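PDB 6SLN: RagA protein from Porphyromonas gingivalis, which probably imports nutrients across the outer membrane as a TonB-dependent receptor with a plugged beta-barrel. Local coordinates for residues K113-I118 with M957-L962; A121-V126 with R928-K933; G136-V141 with F334-M339; P158-D163 with T167-V172; T174-D179 with Q313-F318. All blocks are in the same frame, centred on the assembly; numbering follows the deposited sequence.

Contact 1 (K113-I118 with M957-L962)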
# COMPACT_ATOMS: atom_id res chain seq x y z
N LYS A 113 0.72 -3.51 -36.15
CA LYS A 113 0.41 -2.11 -36.35
C LYS A 113 1.07 -1.29 -35.25
O LYS A 113 1.15 -1.72 -34.10
CB LYS A 113 -1.12 -1.86 -36.37
CG LYS A 113 -1.83 -2.50 -37.58
CD LYS A 113 -2.97 -1.65 -38.14
CE LYS A 113 -2.92 -1.56 -39.68
NZ LYS A 113 -3.14 -2.86 -40.39
N PRO A 114 1.58 -0.12 -35.58
CA PRO A 114 2.51 0.54 -34.67
C PRO A 114 1.84 1.30 -33.53
O PRO A 114 2.44 2.24 -33.01
CB PRO A 114 3.27 1.50 -35.59
CG PRO A 114 2.28 1.84 -36.67
CD PRO A 114 1.37 0.64 -36.83
N VAL A 115 0.63 0.91 -33.15
CA VAL A 115 0.04 1.42 -31.91
C VAL A 115 -0.55 0.27 -31.11
O VAL A 115 -0.94 -0.77 -31.67
CB VAL A 115 -1.02 2.51 -32.16
CG1 VAL A 115 -0.36 3.86 -32.41
CG2 VAL A 115 -1.94 2.11 -33.29
N ALA A 116 -0.61 0.45 -29.79
CA ALA A 116 -1.22 -0.55 -28.92
C ALA A 116 -2.73 -0.55 -29.02
O ALA A 116 -3.37 -1.54 -28.64
CB ALA A 116 -0.82 -0.31 -27.47
N ASN A 117 -3.32 0.54 -29.50
CA ASN A 117 -4.76 0.75 -29.51
C ASN A 117 -5.33 0.05 -30.75
O ASN A 117 -5.42 0.63 -31.83
CB ASN A 117 -5.06 2.24 -29.47
CG ASN A 117 -6.51 2.56 -29.74
OD1 ASN A 117 -6.81 3.58 -30.35
ND2 ASN A 117 -7.41 1.70 -29.28
N ILE A 118 -5.73 -1.22 -30.57
CA ILE A 118 -6.12 -2.09 -31.68
C ILE A 118 -7.40 -1.61 -32.36
O ILE A 118 -7.54 -1.77 -33.58
CB ILE A 118 -6.28 -3.54 -31.17
CG1 ILE A 118 -6.81 -4.46 -32.27
CG2 ILE A 118 -7.21 -3.57 -29.99
CD1 ILE A 118 -5.78 -4.82 -33.34
N MET A 957 5.69 0.77 -44.28
CA MET A 957 4.35 1.07 -43.80
C MET A 957 4.26 2.48 -43.24
O MET A 957 5.20 2.98 -42.61
CB MET A 957 3.93 0.06 -42.73
CG MET A 957 2.45 0.04 -42.52
SD MET A 957 2.07 -0.49 -40.89
CE MET A 957 2.89 0.80 -40.00
N ALA A 958 3.11 3.12 -43.46
CA ALA A 958 2.78 4.40 -42.86
C ALA A 958 1.39 4.33 -42.23
O ALA A 958 0.47 3.71 -42.79
CB ALA A 958 2.82 5.53 -43.91
N ARG A 959 1.22 4.96 -41.07
CA ARG A 959 -0.08 5.10 -40.43
C ARG A 959 -0.42 6.58 -40.31
O ARG A 959 0.43 7.37 -39.87
CB ARG A 959 -0.14 4.45 -39.03
CG ARG A 959 -1.55 4.56 -38.38
CD ARG A 959 -1.64 3.98 -36.94
NE ARG A 959 -1.48 5.04 -35.95
CZ ARG A 959 -2.47 5.54 -35.23
NH1 ARG A 959 -3.68 5.04 -35.37
NH2 ARG A 959 -2.25 6.53 -34.36
N ASN A 960 -1.66 6.94 -40.68
CA ASN A 960 -2.12 8.33 -40.70
C ASN A 960 -1.22 9.22 -41.57
O ASN A 960 -0.95 10.37 -41.23
CB ASN A 960 -2.24 8.90 -39.29
CG ASN A 960 -3.40 8.31 -38.51
OD1 ASN A 960 -4.30 7.69 -39.08
ND2 ASN A 960 -3.37 8.48 -37.19
N LEU A 961 -0.77 8.67 -42.70
CA LEU A 961 0.10 9.40 -43.61
C LEU A 961 -0.50 10.74 -44.04
O LEU A 961 0.24 11.73 -44.17
CB LEU A 961 0.38 8.53 -44.84
CG LEU A 961 1.34 9.04 -45.91
CD1 LEU A 961 2.67 9.43 -45.28
CD2 LEU A 961 1.53 7.96 -46.95
N LEU A 962 -1.81 10.79 -44.27
CA LEU A 962 -2.47 12.03 -44.69
C LEU A 962 -3.82 12.18 -44.00
O LEU A 962 -4.57 11.21 -43.86
CB LEU A 962 -2.73 12.09 -46.21
CG LEU A 962 -1.64 11.76 -47.23
CD1 LEU A 962 -2.29 11.28 -48.52
CD2 LEU A 962 -0.70 12.95 -47.48
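Arg959 of the barrel lies across Val115 of the plug, and the two side chains cross at about a right angle. The arginine starts close to a second plug residue: Arg959 CB is 4.3 Å from Pro114 CG. CG stands anti to the backbone N (chi1 -178°), and the chain runs straight to CD. There it reaches Val115, with Arg959 CD 4.1 Å from Val115 CG2. A bend at chi3 then turns the guanidinium over the valine. Val115 CG1 sits 3.5 Å above the guanidinium plane, toward its rim, and is 3.8 Å from Arg959 NH2. Val115 CG2 is about 4.0 Å from Arg959 NE, CZ and NH1 alike. Asn960 ND2 sits over the opposite face. The polar N-H groups have partners outside the two segments: NH1 forms a salt bridge with Asp120 of the plug and NE bonds Gln988 OE1 of barrel strand 986-996. Two residues earlier, Met957 CE points at the Pro114 ring, 3.5 Å from Pro114 CD. The segments meet by van der Waals packing, with a valine methyl over one face of the buried guanidinium, while Asp120 probably balances the charge and ties this part of the barrel to the plug.

Contact 2 (A121-V126 with R928-K933)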
# COMPACT_ATOMS: atom_id res chain seq x y z
N ALA A 121 -7.40 0.34 -35.60
CA ALA A 121 -7.21 -0.34 -36.87
C ALA A 121 -8.52 -0.72 -37.55
O ALA A 121 -8.49 -1.20 -38.69
CB ALA A 121 -6.34 -1.59 -36.68
N LEU A 122 -9.66 -0.55 -36.88
CA LEU A 122 -10.96 -0.85 -37.47
C LEU A 122 -11.72 0.41 -37.85
O LEU A 122 -12.81 0.30 -38.42
CB LEU A 122 -11.78 -1.74 -36.52
CG LEU A 122 -11.15 -3.14 -36.64
CD1 LEU A 122 -10.32 -3.51 -35.42
CD2 LEU A 122 -12.16 -4.25 -37.03
N GLN A 123 -11.18 1.58 -37.57
CA GLN A 123 -11.74 2.81 -38.10
C GLN A 123 -11.83 2.72 -39.61
O GLN A 123 -10.81 2.52 -40.29
CB GLN A 123 -10.90 4.00 -37.69
CG GLN A 123 -11.67 5.28 -37.76
CD GLN A 123 -10.78 6.48 -37.59
OE1 GLN A 123 -9.72 6.57 -38.21
NE2 GLN A 123 -11.20 7.42 -36.75
N GLY A 124 -13.04 2.84 -40.14
CA GLY A 124 -13.28 2.76 -41.56
C GLY A 124 -13.44 1.37 -42.13
O GLY A 124 -13.60 1.24 -43.35
N GLN A 125 -13.42 0.32 -41.30
CA GLN A 125 -13.39 -1.05 -41.80
C GLN A 125 -14.72 -1.78 -41.71
O GLN A 125 -14.94 -2.74 -42.46
CB GLN A 125 -12.32 -1.85 -41.04
CG GLN A 125 -10.90 -1.35 -41.22
CD GLN A 125 -10.47 -1.35 -42.67
OE1 GLN A 125 -10.57 -2.37 -43.36
NE2 GLN A 125 -10.00 -0.20 -43.15
N VAL A 126 -15.63 -1.36 -40.83
CA VAL A 126 -16.89 -2.05 -40.66
C VAL A 126 -18.04 -1.05 -40.72
O VAL A 126 -18.08 -0.09 -39.95
CB VAL A 126 -16.93 -2.83 -39.34
CG1 VAL A 126 -18.28 -3.51 -39.17
CG2 VAL A 126 -15.81 -3.85 -39.30
N ARG A 928 -8.94 10.20 -43.45
CA ARG A 928 -7.60 9.83 -43.02
C ARG A 928 -7.15 8.61 -43.80
O ARG A 928 -7.83 7.58 -43.81
CB ARG A 928 -7.56 9.56 -41.52
CG ARG A 928 -6.20 9.83 -40.91
CD ARG A 928 -6.38 10.23 -39.45
NE ARG A 928 -6.10 11.64 -39.23
CZ ARG A 928 -6.35 12.30 -38.11
NH1 ARG A 928 -6.90 11.67 -37.08
NH2 ARG A 928 -6.04 13.59 -38.01
N LEU A 929 -6.01 8.73 -44.47
CA LEU A 929 -5.31 7.56 -44.98
C LEU A 929 -4.75 6.85 -43.77
O LEU A 929 -3.73 7.25 -43.22
CB LEU A 929 -4.21 7.97 -45.96
CG LEU A 929 -3.38 6.84 -46.54
CD1 LEU A 929 -4.27 5.72 -47.05
CD2 LEU A 929 -2.46 7.35 -47.64
N LYS A 930 -5.47 5.83 -43.29
CA LYS A 930 -5.08 5.19 -42.03
C LYS A 930 -3.88 4.28 -42.21
O LYS A 930 -2.99 4.26 -41.36
CB LYS A 930 -6.25 4.40 -41.47
CG LYS A 930 -7.29 5.25 -40.81
CD LYS A 930 -7.57 4.77 -39.41
CE LYS A 930 -6.62 5.40 -38.39
NZ LYS A 930 -7.04 6.78 -38.04
N ASN A 931 -3.81 3.57 -43.32
CA ASN A 931 -2.76 2.58 -43.51
C ASN A 931 -2.35 2.59 -44.97
O ASN A 931 -3.20 2.56 -45.86
CB ASN A 931 -3.27 1.19 -43.08
CG ASN A 931 -2.23 0.11 -43.28
OD1 ASN A 931 -1.40 -0.12 -42.41
ND2 ASN A 931 -2.29 -0.57 -44.42
N LEU A 932 -1.05 2.68 -45.20
CA LEU A 932 -0.47 2.47 -46.52
C LEU A 932 0.71 1.53 -46.34
O LEU A 932 1.53 1.73 -45.44
CB LEU A 932 -0.04 3.80 -47.16
CG LEU A 932 0.36 3.77 -48.64
CD1 LEU A 932 -0.80 3.45 -49.56
CD2 LEU A 932 0.98 5.10 -49.00
N LYS A 933 0.76 0.48 -47.14
CA LYS A 933 1.80 -0.53 -46.95
C LYS A 933 2.25 -1.07 -48.29
O LYS A 933 1.44 -1.59 -49.07
CB LYS A 933 1.30 -1.66 -46.04
CG LYS A 933 2.32 -2.78 -45.84
CD LYS A 933 1.69 -3.99 -45.17
CE LYS A 933 1.89 -3.97 -43.66
NZ LYS A 933 1.88 -5.34 -43.05
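Gln123 and Lys930 meet where a turn of the plug faces a bulged strand of the barrel. On the plug side a 3-10 segment ends at Leu122 and the chain makes a type II beta turn through Gln123 and Gly124, closed by Gln125 N to Leu122 O at 2.9 Å. Gly124 takes the left-handed position of this turn, where a CB would press on the carbonyl O of Gln123. On the barrel side strand 921-937 carries a classic beta bulge: Lys930 and Asn931 both face Asp862 of the neighbouring strand 857-873. The CB of Lys930 points toward the turn, and that of Gln123 points back.

The two side chains cross at about a right angle. Gln123 is extended, with CG anti to the backbone N (chi1 -158°), and brings OE1 against the end of the lysine. Lys930 is bent at three successive torsions and curls round the amide oxygen. Its aliphatic part packs on the glutamine, with Lys930 CD 3.8 Å from Gln123 CB. Its ammonium has other partners too: Asn960 OD1 accepts a bond from it, and Asp120 OD1 forms a long, weak ion pair. The buried lysine is thus shared between plug and barrel. The glutamine amide is gripped at both ends, since NE2 bonds the backbone O of Val131, within the plug, and this fixes its rotation. Lys930 NZ donates to Gln123 OE1 at 2.7 Å, with a C=O...N angle of 146° and the donor tilted 29° from the carbonyl plane.

Contact 3 (G136-V141 with F334-M339)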
# COMPACT_ATOMS: atom_id res chain seq x y z
N GLY A 136 -3.47 11.03 -29.09
CA GLY A 136 -2.39 10.27 -29.66
C GLY A 136 -1.48 9.66 -28.63
O GLY A 136 -0.50 9.00 -28.96
N ASP A 137 -1.81 9.90 -27.37
CA ASP A 137 -1.11 9.27 -26.26
C ASP A 137 -1.05 7.75 -26.47
O ASP A 137 -2.09 7.13 -26.72
CB ASP A 137 -1.84 9.63 -24.98
CG ASP A 137 -1.15 9.13 -23.75
OD1 ASP A 137 -0.96 7.88 -23.64
OD2 ASP A 137 -0.84 9.99 -22.88
N PRO A 138 0.13 7.13 -26.37
CA PRO A 138 0.22 5.69 -26.67
C PRO A 138 -0.68 4.82 -25.82
O PRO A 138 -1.01 3.71 -26.23
CB PRO A 138 1.70 5.36 -26.42
CG PRO A 138 2.38 6.65 -26.37
CD PRO A 138 1.40 7.68 -25.90
N THR A 139 -1.09 5.30 -24.64
CA THR A 139 -2.00 4.55 -23.79
C THR A 139 -3.45 4.97 -23.99
O THR A 139 -4.29 4.69 -23.13
CB THR A 139 -1.63 4.69 -22.31
OG1 THR A 139 -1.74 6.06 -21.93
CG2 THR A 139 -0.23 4.21 -22.07
N ALA A 140 -3.75 5.65 -25.08
CA ALA A 140 -5.13 6.05 -25.33
C ALA A 140 -5.91 4.89 -25.95
O ALA A 140 -5.40 4.16 -26.81
CB ALA A 140 -5.19 7.27 -26.25
N VAL A 141 -7.15 4.73 -25.49
CA VAL A 141 -8.06 3.69 -25.96
C VAL A 141 -9.12 4.34 -26.86
O VAL A 141 -9.67 5.39 -26.51
CB VAL A 141 -8.71 2.97 -24.77
CG1 VAL A 141 -9.22 1.67 -25.21
CG2 VAL A 141 -7.70 2.79 -23.68
N PHE A 334 6.66 -5.27 -27.61
CA PHE A 334 6.10 -4.08 -28.26
C PHE A 334 6.43 -2.88 -27.40
O PHE A 334 6.22 -2.91 -26.18
CB PHE A 334 4.59 -4.22 -28.45
CG PHE A 334 3.93 -3.00 -29.03
CD1 PHE A 334 3.49 -1.96 -28.20
CD2 PHE A 334 3.71 -2.89 -30.40
CE1 PHE A 334 2.89 -0.85 -28.73
CE2 PHE A 334 3.09 -1.77 -30.93
CZ PHE A 334 2.68 -0.75 -30.09
N ASP A 335 6.96 -1.83 -28.02
CA ASP A 335 7.20 -0.58 -27.33
C ASP A 335 6.80 0.55 -28.26
O ASP A 335 7.30 0.64 -29.38
CB ASP A 335 8.66 -0.44 -26.91
CG ASP A 335 8.87 0.71 -25.95
OD1 ASP A 335 7.91 1.48 -25.73
OD2 ASP A 335 9.98 0.83 -25.40
N GLN A 336 5.90 1.41 -27.79
CA GLN A 336 5.48 2.59 -28.53
C GLN A 336 5.76 3.80 -27.65
O GLN A 336 5.10 3.99 -26.62
CB GLN A 336 4.01 2.52 -28.92
CG GLN A 336 3.51 3.73 -29.69
CD GLN A 336 2.01 3.81 -29.71
OE1 GLN A 336 1.32 2.84 -29.41
NE2 GLN A 336 1.49 4.98 -30.03
N GLU A 337 6.72 4.62 -28.06
CA GLU A 337 7.08 5.80 -27.28
C GLU A 337 6.17 6.97 -27.63
O GLU A 337 5.77 7.14 -28.79
CB GLU A 337 8.54 6.19 -27.54
CG GLU A 337 9.54 5.45 -26.66
CD GLU A 337 9.05 5.32 -25.21
OE1 GLU A 337 9.18 4.20 -24.65
OE2 GLU A 337 8.52 6.32 -24.65
N GLY A 338 5.83 7.75 -26.61
CA GLY A 338 4.96 8.90 -26.83
C GLY A 338 5.71 10.03 -27.52
O GLY A 338 6.86 10.32 -27.21
N MET A 339 5.04 10.68 -28.47
CA MET A 339 5.74 11.73 -29.19
C MET A 339 5.73 13.06 -28.46
O MET A 339 6.62 13.88 -28.69
CB MET A 339 5.16 11.90 -30.59
CG MET A 339 3.68 12.01 -30.63
SD MET A 339 3.28 12.71 -32.21
CE MET A 339 3.15 14.42 -31.74
O HOH W 1 -0.62 7.06 -30.62
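A type I beta turn from Asp137 to Ala140, combined with an Asx turn, presents Pro138 of the plug to Gln336 and Gly338 at the end of a barrel strand. Different corners of the proline ring meet these two. Pro138 CG rests on the backbone, 3.5 Å from Gly338 CA. Pro138 CB meets the amide of Gln336 and is 3.6 Å from Gln336 NE2. Gln336 gets there fully extended, with CG anti to the backbone N (chi1 180°). The other end of that amide is taken by the plug: OE1 accepts from Ala116 N and lies in plane at the edge of the Phe334 ring. A water bridges the segments, donating to Gly136 O at 2.6 Å and accepting a weak bond from Gln336 NE2.

The turn is held from within. Ala140 N closes it on Asp137 O at 2.8 Å. Asp137 OD1 accepts from Thr139 N at 2.8 Å, nearly in line with the C-O bond. Asp137 OD1 also accepts from Thr139 OG1 at 2.6 Å, from above the carboxylate plane. Asp137 OD2 bonds Ala379 N. The segments share no direct hydrogen bond, so the contact rests on proline packing and one bridging water, while the aspartate keeps the proline turn in shape.

Contact 4 (P158-D163 with T167-V172)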
# COMPACT_ATOMS: atom_id res chain seq x y z
N PRO A 158 -19.35 -1.18 -27.16
CA PRO A 158 -19.74 -2.57 -27.37
C PRO A 158 -19.12 -3.44 -26.29
O PRO A 158 -18.12 -3.10 -25.66
CB PRO A 158 -19.16 -2.92 -28.74
CG PRO A 158 -18.46 -1.72 -29.22
CD PRO A 158 -18.29 -0.77 -28.09
N LEU A 159 -19.74 -4.59 -26.07
CA LEU A 159 -19.12 -5.63 -25.27
C LEU A 159 -17.97 -6.24 -26.06
O LEU A 159 -18.11 -6.50 -27.26
CB LEU A 159 -20.16 -6.68 -24.90
CG LEU A 159 -19.97 -7.61 -23.70
CD1 LEU A 159 -19.80 -6.82 -22.41
CD2 LEU A 159 -21.17 -8.55 -23.64
N TYR A 160 -16.83 -6.44 -25.41
CA TYR A 160 -15.64 -6.96 -26.07
C TYR A 160 -15.35 -8.37 -25.58
O TYR A 160 -15.27 -8.61 -24.36
CB TYR A 160 -14.41 -6.09 -25.82
CG TYR A 160 -14.45 -4.73 -26.46
CD1 TYR A 160 -14.21 -4.57 -27.81
CD2 TYR A 160 -14.71 -3.61 -25.70
CE1 TYR A 160 -14.24 -3.32 -28.40
CE2 TYR A 160 -14.73 -2.35 -26.27
CZ TYR A 160 -14.50 -2.21 -27.62
OH TYR A 160 -14.54 -0.95 -28.17
N ILE A 161 -15.15 -9.29 -26.52
CA ILE A 161 -15.14 -10.72 -26.24
C ILE A 161 -13.99 -11.38 -27.00
O ILE A 161 -13.97 -11.36 -28.23
CB ILE A 161 -16.50 -11.35 -26.62
CG1 ILE A 161 -17.59 -10.63 -25.83
CG2 ILE A 161 -16.52 -12.83 -26.32
CD1 ILE A 161 -18.96 -11.13 -26.08
N VAL A 162 -13.04 -11.95 -26.26
CA VAL A 162 -11.89 -12.67 -26.82
C VAL A 162 -12.10 -14.16 -26.57
O VAL A 162 -12.12 -14.61 -25.42
CB VAL A 162 -10.56 -12.21 -26.20
CG1 VAL A 162 -9.39 -12.83 -26.94
CG2 VAL A 162 -10.46 -10.69 -26.19
N ASP A 163 -12.28 -14.92 -27.65
CA ASP A 163 -12.43 -16.37 -27.59
C ASP A 163 -13.44 -16.81 -26.54
O ASP A 163 -13.35 -17.92 -26.00
CB ASP A 163 -11.09 -17.04 -27.35
CG ASP A 163 -10.23 -17.07 -28.59
OD1 ASP A 163 -10.73 -17.47 -29.67
OD2 ASP A 163 -9.05 -16.69 -28.49
N THR A 167 -13.63 -9.28 -22.06
CA THR A 167 -12.32 -8.73 -21.77
C THR A 167 -12.38 -7.22 -21.80
O THR A 167 -13.02 -6.63 -22.68
CB THR A 167 -11.30 -9.23 -22.79
OG1 THR A 167 -11.26 -10.66 -22.77
CG2 THR A 167 -9.92 -8.67 -22.48
N SER A 168 -11.73 -6.58 -20.83
CA SER A 168 -11.56 -5.13 -20.88
C SER A 168 -10.71 -4.75 -22.08
O SER A 168 -9.90 -5.54 -22.57
CB SER A 168 -10.89 -4.60 -19.61
OG SER A 168 -9.48 -4.53 -19.76
N LEU A 169 -10.88 -3.51 -22.56
CA LEU A 169 -10.05 -3.09 -23.68
C LEU A 169 -8.60 -2.92 -23.25
O LEU A 169 -7.69 -3.16 -24.05
CB LEU A 169 -10.59 -1.79 -24.31
CG LEU A 169 -11.27 -1.97 -25.68
CD1 LEU A 169 -11.32 -0.68 -26.51
CD2 LEU A 169 -10.63 -3.10 -26.51
N ASP A 170 -8.36 -2.52 -22.00
CA ASP A 170 -6.99 -2.45 -21.51
C ASP A 170 -6.34 -3.83 -21.54
O ASP A 170 -5.18 -3.98 -21.96
CB ASP A 170 -6.95 -1.88 -20.09
CG ASP A 170 -7.46 -0.45 -20.01
OD1 ASP A 170 -7.14 0.35 -20.91
OD2 ASP A 170 -8.20 -0.14 -19.04
N VAL A 171 -7.07 -4.86 -21.12
CA VAL A 171 -6.51 -6.21 -21.15
C VAL A 171 -6.34 -6.65 -22.60
O VAL A 171 -5.45 -7.44 -22.92
CB VAL A 171 -7.41 -7.17 -20.32
CG1 VAL A 171 -7.03 -8.63 -20.53
CG2 VAL A 171 -7.36 -6.83 -18.82
N VAL A 172 -7.17 -6.12 -23.51
CA VAL A 172 -7.00 -6.41 -24.93
C VAL A 172 -5.70 -5.80 -25.45
O VAL A 172 -5.00 -6.42 -26.25
CB VAL A 172 -8.22 -5.93 -25.74
CG1 VAL A 172 -7.91 -5.99 -27.22
CG2 VAL A 172 -9.42 -6.77 -25.43
O HOH W 2 -15.66 -5.60 -22.29
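Tyr160 turns its ring toward Leu169 by placing CG anti to its own carbonyl carbon (chi1 -68°). The leucine leans over one face of that ring, with Leu169 CG 3.8 Å from the centroid of the Tyr160 ring and 21° off the normal, a CH-pi contact. The branches then part: Leu169 CD1 reaches the outer end, 3.6 Å from Tyr160 OH, while Leu169 CD2 lies 4.1 Å from both Tyr160 CD1 and Tyr160 CE1.

The backbones are tied as well. Thr167 N donates to Tyr160 O at 2.9 Å, and the bond is nearly straight at 167°. This bond continues the hairpin of strands 159-162 and 165-166. A water donates to Thr167 O and accepts a weak bond from Tyr160 N. Two residues on, Val162 CG2 points at Thr167 OG1, 3.5 Å away, and at Val172 CG2, 4.1 Å away. The threonine hydroxyl has its polar partner in Met165 O.

The helix starts just after the hairpin. Ser168 is its N-cap, and Ser168 OG accepts from Val171 N at 2.8 Å. The start of helix 169-173 packs against Tyr160 and Val162 of strand 159-162. Strand 203-208 pairs with 159-162 on the side away from the hairpin. Val141 of a plug loop covers Leu169, Ile118 touches Val172, and Thr167 and Val171 reach Asp465 of barrel strand 456-475.

Contact 5 (T174-D179 with Q313-F318)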
# COMPACT_ATOMS: atom_id res chain seq x y z
N THR A 174 -3.02 -5.56 -23.74
CA THR A 174 -1.91 -6.40 -23.27
C THR A 174 -1.75 -7.67 -24.08
O THR A 174 -0.90 -8.50 -23.74
CB THR A 174 -2.09 -6.77 -21.78
OG1 THR A 174 -3.16 -7.71 -21.62
CG2 THR A 174 -2.33 -5.51 -20.91
N MET A 175 -2.54 -7.85 -25.14
CA MET A 175 -2.48 -9.03 -25.99
C MET A 175 -1.79 -8.72 -27.31
O MET A 175 -1.87 -7.60 -27.83
CB MET A 175 -3.89 -9.58 -26.28
CG MET A 175 -4.76 -9.92 -25.07
SD MET A 175 -6.04 -11.08 -25.60
CE MET A 175 -6.72 -11.61 -24.04
N ASN A 176 -1.11 -9.72 -27.85
CA ASN A 176 -0.44 -9.59 -29.13
C ASN A 176 -1.46 -9.76 -30.25
O ASN A 176 -1.97 -10.87 -30.47
CB ASN A 176 0.70 -10.62 -29.22
CG ASN A 176 1.50 -10.54 -30.51
OD1 ASN A 176 1.23 -9.73 -31.41
ND2 ASN A 176 2.51 -11.40 -30.62
N PRO A 177 -1.78 -8.70 -31.00
CA PRO A 177 -2.86 -8.79 -32.00
C PRO A 177 -2.51 -9.65 -33.19
O PRO A 177 -3.41 -9.97 -33.98
CB PRO A 177 -3.06 -7.33 -32.43
CG PRO A 177 -2.14 -6.51 -31.55
CD PRO A 177 -1.07 -7.41 -31.09
N ASN A 178 -1.25 -10.04 -33.35
CA ASN A 178 -0.90 -11.00 -34.38
C ASN A 178 -1.45 -12.38 -34.09
O ASN A 178 -1.50 -13.22 -35.00
CB ASN A 178 0.60 -11.09 -34.53
CG ASN A 178 1.10 -10.31 -35.68
OD1 ASN A 178 1.97 -9.48 -35.53
ND2 ASN A 178 0.53 -10.55 -36.86
N ASP A 179 -1.82 -12.64 -32.83
CA ASP A 179 -2.48 -13.87 -32.45
C ASP A 179 -3.96 -13.89 -32.82
O ASP A 179 -4.61 -14.92 -32.65
CB ASP A 179 -2.33 -14.10 -30.95
CG ASP A 179 -0.89 -14.10 -30.52
OD1 ASP A 179 -0.04 -14.43 -31.37
OD2 ASP A 179 -0.60 -13.78 -29.35
N GLN A 313 8.71 -3.53 -32.33
CA GLN A 313 8.02 -4.73 -31.90
C GLN A 313 8.59 -5.98 -32.58
O GLN A 313 8.92 -5.96 -33.77
CB GLN A 313 6.50 -4.63 -32.15
CG GLN A 313 6.02 -4.84 -33.59
CD GLN A 313 4.53 -4.51 -33.77
OE1 GLN A 313 3.68 -5.41 -33.79
NE2 GLN A 313 4.21 -3.22 -33.89
N GLY A 314 8.70 -7.05 -31.80
CA GLY A 314 9.11 -8.35 -32.28
C GLY A 314 8.08 -9.41 -31.96
O GLY A 314 7.04 -9.14 -31.34
N ASP A 315 8.40 -10.65 -32.34
CA ASP A 315 7.35 -11.63 -32.54
C ASP A 315 7.87 -13.00 -32.95
O ASP A 315 8.66 -13.09 -33.90
CB ASP A 315 6.44 -11.13 -33.65
CG ASP A 315 5.04 -11.32 -33.33
OD1 ASP A 315 4.80 -12.08 -32.38
OD2 ASP A 315 4.20 -10.71 -34.01
N ILE A 316 7.42 -14.07 -32.31
CA ILE A 316 7.70 -15.40 -32.85
C ILE A 316 6.53 -16.31 -32.51
O ILE A 316 6.00 -16.26 -31.40
CB ILE A 316 9.08 -15.97 -32.39
CG1 ILE A 316 9.45 -17.23 -33.18
CG2 ILE A 316 9.14 -16.28 -30.91
CD1 ILE A 316 10.89 -17.24 -33.60
N SER A 317 6.08 -17.09 -33.50
CA SER A 317 4.91 -17.94 -33.41
C SER A 317 5.29 -19.39 -33.67
O SER A 317 6.16 -19.68 -34.50
CB SER A 317 3.82 -17.57 -34.44
OG SER A 317 3.44 -16.22 -34.35
N PHE A 318 4.60 -20.29 -32.98
CA PHE A 318 4.69 -21.71 -33.24
C PHE A 318 3.26 -22.24 -33.35
O PHE A 318 2.39 -21.85 -32.56
CB PHE A 318 5.48 -22.42 -32.14
CG PHE A 318 6.85 -21.84 -31.94
CD1 PHE A 318 7.90 -22.22 -32.75
CD2 PHE A 318 7.07 -20.86 -30.98
CE1 PHE A 318 9.15 -21.67 -32.60
CE2 PHE A 318 8.33 -20.31 -30.81
CZ PHE A 318 9.37 -20.71 -31.63
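Asn176 ND2 of the plug donates to Asp315 OD1 of the barrel at 3.0 Å, with an N-H...O angle of 148°. The two side chains come from opposite directions. The acceptor lies in the amide plane of Asn176. The amide meets OD1 on its syn side, tilted out of the carboxylate plane. The amide and carboxylate planes are 36° apart. Asn176 reaches across because its CG stands anti to the backbone N (chi1 -178°).

The other end of the same amide works inside the plug. Asn176 OD1 accepts from Asn178 N at 3.2 Å, from above the carbonyl plane, which makes an Asx turn. Asp179 N closes on Asn176 O at 3.0 Å, and a short 3-10 segment follows from Pro177. One asparagine therefore shapes the plug loop and anchors it to the wall of the beta-barrel. Asp315 sits on strand 309-322, its side chain turned to the barrel interior. The second carboxylate oxygen has a barrel partner of its own, since Asp315 OD2 accepts from Asn222 ND2 on the adjacent strand 218-230. Glu112 OE1 also lies close to Asp315 OD2. At the end of the segment, Phe318 packs on Ile359 of the second subunit, another copy of this protein.

Along the chain the plug segments come first, from 113-118 to 174-179. The barrel segments follow as 313-318, 334-339, 928-933 and 957-962. Contact 4 is local to the plug; the other four join plug to barrel. Contacts 1 and 2 lie about 9 Å apart between centres and use the paired strands 951-964 and 921-937. Contacts 3 and 5, about 17 Å apart between centres, use the paired strands 325-337 and 309-322. Strands 218-230 and 986-996 lie between these two pairs, where the barrel closes. Contact 1 touches all four others, even contact 4, whose centre is about 20 Å away. The plug is thus fixed to both ends of the barrel sequence, near its seam.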